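Local coordinates for RabGDI protein (Plasmodium falciparum 3D7, PDB 3P1W), which probably acts as a Rab GDP-dissociation inhibitor, binding prenylated Rab GTPases in their GDP form and shuttling them between membranes and cytosol, at residues A[47-52]-A[275-280]; A[145-150]-A[167-172]; A[214-219]-A[227-232]; A[308-313]-A[427-432]. One frame throughout, in Å; residues are numbered along the deposited sequence.

Contact 1: A[47-52]-A[275-280]; sequences LVLDRN and LNKNVV
Leu49 lays its branched end against two residues of 275-280: CD2 meets Lys277 CG at 4.1 Å, the two side chains crossing obliquely, while the other methyl, CD1, lies 4.2 Å from CG2 of Val279. Lys277 then bends at chi2 (-63°), which turns CD aside, and its ammonium ends in a salt bridge with Glu299. Beyond Leu49 the backbones take over. The carbonyl of Asp50 receives Lys277 N at 2.9 Å in a nearly straight bond, with the donor standing above the carbonyl plane, and two residues on from Asp50, Asn52 O takes Asn276 N at 2.9 Å. Strand 20-26, helix 30-41 and strand 46-49 form the beta-alpha-beta unit of the dinucleotide-binding-like fold that Rab GDIs share with flavoproteins, and Asp50 stands just past the end of its second parallel strand. Here the carboxylate works within the chain: OD1 accepts Asn52 N from above its plane, an Asx turn that shapes the bend after the strand, and OD2 is taken by Thr28. Its CB touches CD2 of Leu275, whose CB in turn lies 3.4 Å from Asn52 O. On the more open flank, water fills in. One molecule donates to both Arg51 O and Asn276 OD1; another accepts from Arg51 NE and donates to Asn278 OD1 (2.6 Å) and Val279 O. The guanidinium of Arg51 turns its NH1 the other way, to Ser311 OG, and the residue also makes a cation-pi contact with Tyr312.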
# COMPACT_ATOMS: atom_id res chain seq x y z
N LEU A 47 12.79 -14.64 16.63
CA LEU A 47 13.62 -13.53 17.06
C LEU A 47 13.54 -12.50 15.94
O LEU A 47 13.68 -12.86 14.77
CB LEU A 47 15.06 -13.98 17.22
CG LEU A 47 16.10 -12.92 17.61
CD1 LEU A 47 15.77 -12.24 18.94
CD2 LEU A 47 17.51 -13.53 17.67
N VAL A 48 13.34 -11.23 16.29
CA VAL A 48 13.26 -10.14 15.30
C VAL A 48 14.39 -9.15 15.57
O VAL A 48 14.48 -8.64 16.70
CB VAL A 48 11.89 -9.43 15.37
CG1 VAL A 48 11.79 -8.31 14.31
CG2 VAL A 48 10.77 -10.47 15.20
N LEU A 49 15.24 -8.92 14.57
CA LEU A 49 16.44 -8.08 14.70
C LEU A 49 16.44 -6.99 13.66
O LEU A 49 16.07 -7.24 12.51
CB LEU A 49 17.71 -8.93 14.46
CG LEU A 49 17.81 -10.16 15.35
CD1 LEU A 49 19.10 -10.91 15.03
CD2 LEU A 49 17.76 -9.75 16.81
N ASP A 50 16.91 -5.80 14.05
CA ASP A 50 17.02 -4.67 13.14
C ASP A 50 18.30 -3.90 13.44
O ASP A 50 18.59 -3.57 14.60
CB ASP A 50 15.79 -3.76 13.29
CG ASP A 50 15.61 -2.76 12.13
OD1 ASP A 50 16.60 -2.27 11.56
OD2 ASP A 50 14.45 -2.52 11.78
N ARG A 51 19.06 -3.61 12.39
CA ARG A 51 20.30 -2.85 12.53
C ARG A 51 20.08 -1.40 12.99
O ARG A 51 20.97 -0.79 13.56
CB ARG A 51 21.08 -2.88 11.22
CG ARG A 51 20.47 -2.06 10.10
CD ARG A 51 21.36 -1.98 8.86
NE ARG A 51 21.34 -3.21 8.07
CZ ARG A 51 20.42 -3.51 7.15
NH1 ARG A 51 19.40 -2.71 6.88
NH2 ARG A 51 20.53 -4.65 6.48
N ASN A 52 18.90 -0.85 12.69
CA ASN A 52 18.59 0.54 12.94
C ASN A 52 18.24 0.80 14.40
O ASN A 52 17.82 -0.13 15.11
CB ASN A 52 17.38 0.97 12.07
CG ASN A 52 17.68 0.93 10.58
OD1 ASN A 52 18.81 1.17 10.15
ND2 ASN A 52 16.65 0.63 9.78
N LEU A 275 16.33 -3.77 18.45
CA LEU A 275 16.94 -2.75 17.61
C LEU A 275 18.44 -2.73 17.83
O LEU A 275 18.95 -3.37 18.74
CB LEU A 275 16.34 -1.38 17.94
CG LEU A 275 14.84 -1.24 17.68
CD1 LEU A 275 14.32 0.07 18.25
CD2 LEU A 275 14.53 -1.38 16.18
N ASN A 276 19.14 -1.97 16.99
CA ASN A 276 20.59 -1.80 17.10
C ASN A 276 21.38 -3.10 17.07
O ASN A 276 22.45 -3.21 17.72
CB ASN A 276 20.94 -1.01 18.36
CG ASN A 276 20.27 0.33 18.41
OD1 ASN A 276 20.50 1.20 17.55
ND2 ASN A 276 19.41 0.52 19.41
N LYS A 277 20.87 -4.09 16.34
CA LYS A 277 21.49 -5.42 16.24
C LYS A 277 22.06 -5.64 14.85
O LYS A 277 21.31 -5.91 13.90
CB LYS A 277 20.48 -6.51 16.57
CG LYS A 277 20.12 -6.60 18.04
CD LYS A 277 21.33 -6.99 18.90
CE LYS A 277 20.92 -7.25 20.34
NZ LYS A 277 22.08 -7.06 21.24
N ASN A 278 23.37 -5.51 14.72
CA ASN A 278 24.03 -5.55 13.42
C ASN A 278 24.48 -6.95 12.98
O ASN A 278 25.54 -7.44 13.38
CB ASN A 278 25.20 -4.57 13.36
CG ASN A 278 25.66 -4.29 11.93
OD1 ASN A 278 24.84 -4.21 10.99
ND2 ASN A 278 26.97 -4.13 11.76
N VAL A 279 23.68 -7.56 12.14
CA VAL A 279 23.99 -8.86 11.56
C VAL A 279 25.12 -8.68 10.56
O VAL A 279 25.10 -7.76 9.74
CB VAL A 279 22.73 -9.44 10.90
CG1 VAL A 279 23.01 -10.77 10.23
CG2 VAL A 279 21.65 -9.58 11.95
N VAL A 280 26.15 -9.52 10.68
CA VAL A 280 27.28 -9.46 9.76
C VAL A 280 27.47 -10.75 8.94
O VAL A 280 28.36 -10.78 8.07
CB VAL A 280 28.61 -9.08 10.48
CG1 VAL A 280 28.41 -7.78 11.28
CG2 VAL A 280 29.13 -10.22 11.38
O HOH W 1 21.80 1.22 15.18
O HOH W 2 23.02 -5.43 9.68

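Contact 2: A[145-150]-A[167-172]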
# COMPACT_ATOMS: atom_id res chain seq x y z
N ALA A 145 -19.08 5.02 -5.91
CA ALA A 145 -19.09 3.67 -5.36
C ALA A 145 -20.48 3.11 -5.10
O ALA A 145 -20.59 2.00 -4.62
CB ALA A 145 -18.25 3.63 -4.08
N THR A 146 -21.53 3.87 -5.41
CA THR A 146 -22.88 3.33 -5.36
C THR A 146 -23.60 3.67 -6.65
O THR A 146 -23.17 4.55 -7.41
CB THR A 146 -23.69 3.93 -4.21
OG1 THR A 146 -23.94 5.31 -4.48
CG2 THR A 146 -22.95 3.78 -2.88
N ASP A 147 -24.70 2.97 -6.88
CA ASP A 147 -25.52 3.20 -8.06
C ASP A 147 -25.92 4.68 -8.15
O ASP A 147 -25.85 5.28 -9.22
CB ASP A 147 -26.75 2.25 -8.11
CG ASP A 147 -27.62 2.30 -6.85
OD1 ASP A 147 -27.16 2.80 -5.80
OD2 ASP A 147 -28.77 1.82 -6.91
N MET A 148 -26.29 5.25 -7.01
CA MET A 148 -26.73 6.64 -6.95
C MET A 148 -25.58 7.61 -7.22
O MET A 148 -25.77 8.65 -7.85
CB MET A 148 -27.40 6.94 -5.60
CG MET A 148 -28.67 6.10 -5.31
SD MET A 148 -30.09 6.63 -6.26
CE MET A 148 -29.92 5.71 -7.80
N GLU A 149 -24.37 7.27 -6.77
CA GLU A 149 -23.19 8.10 -7.03
C GLU A 149 -22.83 8.09 -8.51
O GLU A 149 -22.50 9.13 -9.06
CB GLU A 149 -22.02 7.67 -6.14
CG GLU A 149 -22.24 8.05 -4.67
CD GLU A 149 -21.14 7.60 -3.73
OE1 GLU A 149 -20.19 6.88 -4.14
OE2 GLU A 149 -21.24 7.98 -2.55
N ALA A 150 -22.97 6.94 -9.16
CA ALA A 150 -22.72 6.81 -10.59
C ALA A 150 -23.65 7.68 -11.45
O ALA A 150 -23.21 8.32 -12.42
CB ALA A 150 -22.85 5.35 -11.01
N PHE A 167 -24.74 -0.92 -14.15
CA PHE A 167 -23.61 -1.79 -13.85
C PHE A 167 -23.45 -1.97 -12.34
O PHE A 167 -23.33 -3.08 -11.86
CB PHE A 167 -22.33 -1.23 -14.47
CG PHE A 167 -21.11 -2.03 -14.16
CD1 PHE A 167 -20.99 -3.32 -14.65
CD2 PHE A 167 -20.09 -1.51 -13.38
CE1 PHE A 167 -19.86 -4.09 -14.37
CE2 PHE A 167 -18.96 -2.28 -13.10
CZ PHE A 167 -18.86 -3.57 -13.60
N TYR A 168 -23.45 -0.87 -11.59
CA TYR A 168 -23.33 -0.97 -10.14
C TYR A 168 -24.50 -1.74 -9.51
O TYR A 168 -24.30 -2.50 -8.57
CB TYR A 168 -23.19 0.41 -9.50
CG TYR A 168 -21.77 0.97 -9.53
CD1 TYR A 168 -20.67 0.21 -9.95
CD2 TYR A 168 -21.52 2.24 -9.06
CE1 TYR A 168 -19.37 0.74 -9.93
CE2 TYR A 168 -20.25 2.77 -9.03
CZ TYR A 168 -19.17 2.03 -9.46
OH TYR A 168 -17.90 2.60 -9.42
N GLN A 169 -25.71 -1.53 -10.01
CA GLN A 169 -26.85 -2.31 -9.54
C GLN A 169 -26.61 -3.80 -9.74
O GLN A 169 -26.78 -4.59 -8.81
CB GLN A 169 -28.15 -1.85 -10.21
CG GLN A 169 -28.65 -0.51 -9.68
CD GLN A 169 -29.91 -0.04 -10.39
OE1 GLN A 169 -30.49 -0.78 -11.18
NE2 GLN A 169 -30.32 1.18 -10.11
N TYR A 170 -26.19 -4.17 -10.95
CA TYR A 170 -25.84 -5.57 -11.26
C TYR A 170 -24.81 -6.15 -10.30
O TYR A 170 -25.03 -7.22 -9.73
CB TYR A 170 -25.33 -5.68 -12.70
CG TYR A 170 -24.92 -7.08 -13.13
CD1 TYR A 170 -25.87 -8.07 -13.37
CD2 TYR A 170 -23.58 -7.40 -13.34
CE1 TYR A 170 -25.50 -9.36 -13.79
CE2 TYR A 170 -23.19 -8.68 -13.75
CZ TYR A 170 -24.16 -9.65 -13.98
OH TYR A 170 -23.75 -10.90 -14.39
N VAL A 171 -23.68 -5.44 -10.12
CA VAL A 171 -22.61 -5.95 -9.26
C VAL A 171 -23.08 -6.06 -7.81
O VAL A 171 -22.74 -7.01 -7.11
CB VAL A 171 -21.35 -5.03 -9.32
CG1 VAL A 171 -20.26 -5.55 -8.38
CG2 VAL A 171 -20.83 -4.93 -10.74
N SER A 172 -23.87 -5.09 -7.38
CA SER A 172 -24.38 -5.06 -6.02
C SER A 172 -25.19 -6.33 -5.67
O SER A 172 -25.18 -6.78 -4.52
CB SER A 172 -25.25 -3.82 -5.83
OG SER A 172 -25.60 -3.64 -4.47
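Tyr168 turns its ring into the start of helix 147-151, and this joint between a capped helix end and the longer helix 158-173 belongs to the helical part of the Rab GDI fold. Its CB rests 3.9 Å from Asp147 CA. The carbonyl oxygen of Thr146 lies in the ring plane, at the edge, 3.3 Å from CD2; the same oxygen accepts Ala150 N in the first turn of the helix. CD2 also meets the methyl of Ala150 at 3.9 Å, obliquely to the ring, and CE2 comes up to the backbone of Ala145. The hydroxyl passes beyond and bonds to Pro144 O, so the ring is held at its tip as well as along its flank, while Phe208, Leu209 and Val213 of helix 203-213 pack on it too. What Tyr168 leans on is itself well fixed: Thr146 is the N-cap, its OG1 accepting Glu149 N, and the carboxylate of Glu149 folds back to take Ala145 N. Gln169, next along, crosses Asp147 at about a right angle, its CG 3.7 Å from Asp147 CB. The Gln169 side chain runs extended beyond CG, and the amide and carboxylate planes stand 71° apart; NE2 approaches Asp147 OD2 to 3.6 Å without forming a hydrogen bond. Further on, Val171 faces helix 226-243, and Ser172 N bonds to Tyr168 O at 2.9 Å.

Contact 3: A[214-219]-A[227-232]; sequences ALYLND and YLTLER
Arg232 closes the tight half of this contact by gripping one backbone oxygen side-on: NE and NH2 both donate to Ala214 O, each at 2.8 Å and both in the carbonyl plane. The two N-H bonds are both well bent, as two donors converging on a single atom require. The same guanidinium lies flat on Tyr216, planes 17° apart and centres 4.4 Å apart, an off-centre cation-pi stack in which NE sits over the rim of the ring near CE1. A bend at chi3 (73°) places NE there, and CD, the atom before NE, passes 3.3 Å from Tyr216 OH. That hydroxyl meets Thr229 OG1 in a hydrogen bond of 2.9 Å, with CG2 of Thr229 at the ring edge, in its plane. The methyl of Ala214 packs on the same CG2 of Thr229, at 4.1 Å, and CB of Leu215 lies against Arg232 NH2. The setting is a helix-loop-helix connection. Helix 203-213 ends here, Leu215 breaks it with positive phi, and the loop leads on to helix 226-243. Ala214 O therefore belongs to a helix C-terminus, where a cationic partner should be electrostatically favourable; NH2 has a second, anionic partner in Glu440. Tyr221 stacks on Tyr216 as well. The other side is more open. Leu228, partly exposed, meets Tyr216 OH through its backbone C, at 3.8 Å, and its CB, at 4.1 Å. Beyond Tyr216 the chain leaves the helix: Leu217 is exposed and touches Thr436.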
# COMPACT_ATOMS: atom_id res chain seq x y z
N ALA A 214 -11.79 -1.49 -8.90
CA ALA A 214 -11.17 -2.81 -8.84
C ALA A 214 -9.70 -2.77 -8.34
O ALA A 214 -9.13 -3.81 -7.96
CB ALA A 214 -11.25 -3.50 -10.19
N LEU A 215 -9.09 -1.59 -8.37
CA LEU A 215 -7.74 -1.34 -7.81
C LEU A 215 -6.63 -2.14 -8.48
O LEU A 215 -5.60 -2.50 -7.85
CB LEU A 215 -7.74 -1.51 -6.29
CG LEU A 215 -8.70 -0.55 -5.57
CD1 LEU A 215 -8.74 -0.91 -4.08
CD2 LEU A 215 -8.35 0.96 -5.78
N TYR A 216 -6.80 -2.35 -9.77
CA TYR A 216 -5.77 -3.00 -10.56
C TYR A 216 -4.70 -1.97 -10.98
O TYR A 216 -4.93 -0.76 -10.97
CB TYR A 216 -6.36 -3.61 -11.80
CG TYR A 216 -7.17 -4.89 -11.61
CD1 TYR A 216 -6.59 -6.04 -11.07
CD2 TYR A 216 -8.49 -4.96 -12.06
CE1 TYR A 216 -7.34 -7.24 -10.95
CE2 TYR A 216 -9.23 -6.13 -11.95
CZ TYR A 216 -8.65 -7.26 -11.40
OH TYR A 216 -9.41 -8.41 -11.30
N LEU A 217 -3.55 -2.49 -11.40
CA LEU A 217 -2.39 -1.69 -11.80
C LEU A 217 -2.29 -1.47 -13.30
O LEU A 217 -1.56 -0.61 -13.76
CB LEU A 217 -1.11 -2.40 -11.33
CG LEU A 217 -1.07 -2.85 -9.87
CD1 LEU A 217 0.37 -3.18 -9.49
CD2 LEU A 217 -1.65 -1.80 -8.92
N ASN A 218 -3.02 -2.28 -14.06
CA ASN A 218 -2.98 -2.23 -15.52
C ASN A 218 -4.25 -2.88 -16.06
O ASN A 218 -5.11 -3.30 -15.27
CB ASN A 218 -1.71 -2.93 -16.04
CG ASN A 218 -1.66 -4.40 -15.65
OD1 ASN A 218 -2.62 -5.13 -15.85
ND2 ASN A 218 -0.54 -4.83 -15.08
N ASP A 219 -4.36 -2.99 -17.38
CA ASP A 219 -5.58 -3.51 -18.00
C ASP A 219 -5.52 -4.99 -18.42
O ASP A 219 -6.36 -5.43 -19.20
CB ASP A 219 -5.95 -2.62 -19.18
CG ASP A 219 -6.35 -1.21 -18.75
OD1 ASP A 219 -6.73 -0.98 -17.57
OD2 ASP A 219 -6.27 -0.31 -19.61
N TYR A 227 -15.38 -12.97 -13.10
CA TYR A 227 -15.63 -13.13 -11.65
C TYR A 227 -14.55 -12.50 -10.76
O TYR A 227 -14.86 -11.97 -9.69
CB TYR A 227 -15.83 -14.61 -11.27
CG TYR A 227 -14.57 -15.45 -11.17
CD1 TYR A 227 -14.02 -15.77 -9.93
CD2 TYR A 227 -13.95 -15.97 -12.31
CE1 TYR A 227 -12.87 -16.56 -9.84
CE2 TYR A 227 -12.82 -16.76 -12.23
CZ TYR A 227 -12.28 -17.05 -11.00
OH TYR A 227 -11.15 -17.83 -10.91
N LEU A 228 -13.30 -12.59 -11.19
CA LEU A 228 -12.17 -12.03 -10.45
C LEU A 228 -12.38 -10.53 -10.22
O LEU A 228 -12.15 -10.01 -9.13
CB LEU A 228 -10.87 -12.26 -11.22
CG LEU A 228 -10.42 -13.71 -11.40
CD1 LEU A 228 -9.58 -13.85 -12.70
CD2 LEU A 228 -9.67 -14.22 -10.17
N THR A 229 -12.85 -9.85 -11.26
CA THR A 229 -12.99 -8.41 -11.22
C THR A 229 -14.31 -8.01 -10.56
O THR A 229 -14.37 -7.06 -9.77
CB THR A 229 -12.88 -7.82 -12.63
OG1 THR A 229 -11.58 -8.14 -13.17
CG2 THR A 229 -13.07 -6.31 -12.60
N LEU A 230 -15.37 -8.76 -10.83
CA LEU A 230 -16.64 -8.50 -10.20
C LEU A 230 -16.51 -8.58 -8.68
O LEU A 230 -17.07 -7.75 -7.97
CB LEU A 230 -17.72 -9.47 -10.72
CG LEU A 230 -18.15 -9.25 -12.17
CD1 LEU A 230 -18.95 -10.46 -12.70
CD2 LEU A 230 -18.98 -7.97 -12.31
N GLU A 231 -15.77 -9.56 -8.18
CA GLU A 231 -15.58 -9.72 -6.74
C GLU A 231 -14.89 -8.50 -6.14
O GLU A 231 -15.24 -8.03 -5.07
CB GLU A 231 -14.76 -10.98 -6.41
CG GLU A 231 -15.50 -12.29 -6.62
CD GLU A 231 -16.50 -12.61 -5.52
OE1 GLU A 231 -16.91 -11.70 -4.77
OE2 GLU A 231 -16.90 -13.79 -5.43
N ARG A 232 -13.89 -8.00 -6.86
CA ARG A 232 -13.12 -6.86 -6.40
C ARG A 232 -13.95 -5.58 -6.40
O ARG A 232 -13.91 -4.80 -5.45
CB ARG A 232 -11.88 -6.69 -7.27
CG ARG A 232 -10.84 -7.77 -7.03
CD ARG A 232 -9.77 -7.74 -8.07
NE ARG A 232 -8.88 -6.60 -7.90
CZ ARG A 232 -7.81 -6.59 -7.10
NH1 ARG A 232 -7.47 -7.65 -6.37
NH2 ARG A 232 -7.07 -5.50 -7.03

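Contact 4: A[308-313]-A[427-432]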
# COMPACT_ATOMS: atom_id res chain seq x y z
N CYS A 308 13.51 -11.75 5.61
CA CYS A 308 14.18 -10.48 5.68
C CYS A 308 13.85 -9.61 4.51
O CYS A 308 13.34 -10.08 3.51
CB CYS A 308 15.69 -10.70 5.75
SG CYS A 308 16.45 -11.47 4.31
N ASP A 309 14.14 -8.33 4.64
CA ASP A 309 14.01 -7.42 3.50
C ASP A 309 15.28 -7.46 2.63
O ASP A 309 16.30 -8.03 3.05
CB ASP A 309 13.60 -6.03 3.98
CG ASP A 309 14.71 -5.27 4.66
OD1 ASP A 309 15.64 -4.82 3.98
OD2 ASP A 309 14.57 -5.04 5.87
N PRO A 310 15.24 -6.88 1.43
CA PRO A 310 16.34 -7.00 0.51
C PRO A 310 17.68 -6.45 1.03
O PRO A 310 18.75 -6.93 0.61
CB PRO A 310 15.84 -6.23 -0.75
CG PRO A 310 14.39 -6.37 -0.71
CD PRO A 310 14.07 -6.22 0.79
N SER A 311 17.65 -5.51 1.96
CA SER A 311 18.88 -4.92 2.47
C SER A 311 19.75 -5.92 3.22
O SER A 311 20.95 -5.65 3.39
CB SER A 311 18.63 -3.70 3.36
OG SER A 311 18.09 -4.04 4.61
N TYR A 312 19.17 -7.02 3.68
CA TYR A 312 19.91 -8.03 4.44
C TYR A 312 20.56 -9.12 3.59
O TYR A 312 21.33 -9.96 4.12
CB TYR A 312 19.02 -8.64 5.53
CG TYR A 312 18.78 -7.67 6.64
CD1 TYR A 312 19.68 -7.54 7.70
CD2 TYR A 312 17.63 -6.86 6.64
CE1 TYR A 312 19.46 -6.63 8.73
CE2 TYR A 312 17.41 -5.96 7.66
CZ TYR A 312 18.32 -5.83 8.69
OH TYR A 312 18.06 -4.90 9.68
N VAL A 313 20.33 -9.08 2.28
CA VAL A 313 20.85 -10.10 1.38
C VAL A 313 21.62 -9.52 0.22
O VAL A 313 21.79 -10.16 -0.83
CB VAL A 313 19.71 -11.03 0.85
CG1 VAL A 313 19.09 -11.86 2.00
CG2 VAL A 313 18.60 -10.23 0.09
N ILE A 427 15.74 -18.82 3.05
CA ILE A 427 15.84 -17.39 3.29
C ILE A 427 14.79 -16.74 2.39
O ILE A 427 14.95 -16.71 1.16
CB ILE A 427 17.23 -16.83 3.00
CG1 ILE A 427 18.29 -17.52 3.88
CG2 ILE A 427 17.27 -15.31 3.25
CD1 ILE A 427 19.70 -17.19 3.48
N PHE A 428 13.70 -16.28 3.02
CA PHE A 428 12.54 -15.73 2.31
C PHE A 428 12.67 -14.24 2.35
O PHE A 428 12.71 -13.67 3.45
CB PHE A 428 11.24 -16.15 2.99
CG PHE A 428 10.96 -17.62 2.92
CD1 PHE A 428 10.07 -18.12 1.98
CD2 PHE A 428 11.62 -18.51 3.75
CE1 PHE A 428 9.83 -19.48 1.90
CE2 PHE A 428 11.40 -19.89 3.67
CZ PHE A 428 10.49 -20.37 2.73
N VAL A 429 12.76 -13.61 1.18
CA VAL A 429 13.02 -12.18 1.07
C VAL A 429 11.75 -11.44 0.65
O VAL A 429 11.11 -11.80 -0.33
CB VAL A 429 14.17 -11.87 0.08
CG1 VAL A 429 14.48 -10.40 0.08
CG2 VAL A 429 15.47 -12.65 0.49
N THR A 430 11.36 -10.44 1.42
CA THR A 430 10.21 -9.57 1.04
C THR A 430 10.59 -8.68 -0.14
O THR A 430 11.73 -8.23 -0.26
CB THR A 430 9.71 -8.73 2.22
OG1 THR A 430 10.77 -7.95 2.77
CG2 THR A 430 9.08 -9.61 3.31
N SER A 431 9.63 -8.44 -1.02
CA SER A 431 9.82 -7.48 -2.11
C SER A 431 9.82 -6.04 -1.59
O SER A 431 9.27 -5.72 -0.52
CB SER A 431 8.75 -7.70 -3.21
OG SER A 431 7.46 -7.37 -2.71
N SER A 432 10.42 -5.14 -2.35
CA SER A 432 10.39 -3.74 -1.99
C SER A 432 8.96 -3.23 -2.12
O SER A 432 8.20 -3.77 -2.92
CB SER A 432 11.29 -2.93 -2.91
OG SER A 432 12.58 -3.50 -2.96
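Cys308 and Val429 pair as a parallel bridge, with Cys308 N donating to Phe428 O at 3.0 Å and Cys308 O receiving Thr430 N at 2.9 Å. Both side chains of the pair lie on the same face of the sheet. There the sulfur of Cys308 touches CG2 of Ile427 and CG2 of Val429, each at 4.1 Å. Val313, brought back by the short 3-10 turn that begins at Pro310, meets Val429 tip to tip, CG2 to CG2 at 4.0 Å, and slides past Ile427 in the opposite sense. The Pro310 ring closes the end of this cluster: CG lies 4.1 Å from Val429 CG1, while CG and CD press on Thr430 O, a buried carbonyl with no hydrogen-bond partner in the model. Asp309 fixes the turn, its OD1 accepting both the N and OG of Ser311, the former an Asx turn. Thr430 OG1 lies 3.4 Å from Asp309 CA and bonds to Glu32. In the Rossmann-like sheet, strand 427-429 is the neighbour of 305-308; Ile320 and Phe282 cover the aliphatic face, and Phe428 on the other face packs on helix 440-454.

In the fold
Contact 4 is the buried one of the four, whereas contacts 1, 2 and 3 are partly so. Contacts 1 and 4 reach the same sheet and meet, as Arg51 bonds to Ser311 and Tyr312; strand pairing and aliphatic packing dominate contact 4, while turn backbones and bridging water do more in contact 1. Contacts 2 and 3, about 50 and 39 Å from contact 1 between centres, lie across the chain's centre from it, in helical surroundings, and touch through Val171 and Leu230. Helix 203-213 links them, packing on Tyr168 and ending just before Ala214. A tyrosine serves each: packing without hydrogen bonds between segments in contact 2, stacking on a guanidinium and bonding through its hydroxyl in contact 3.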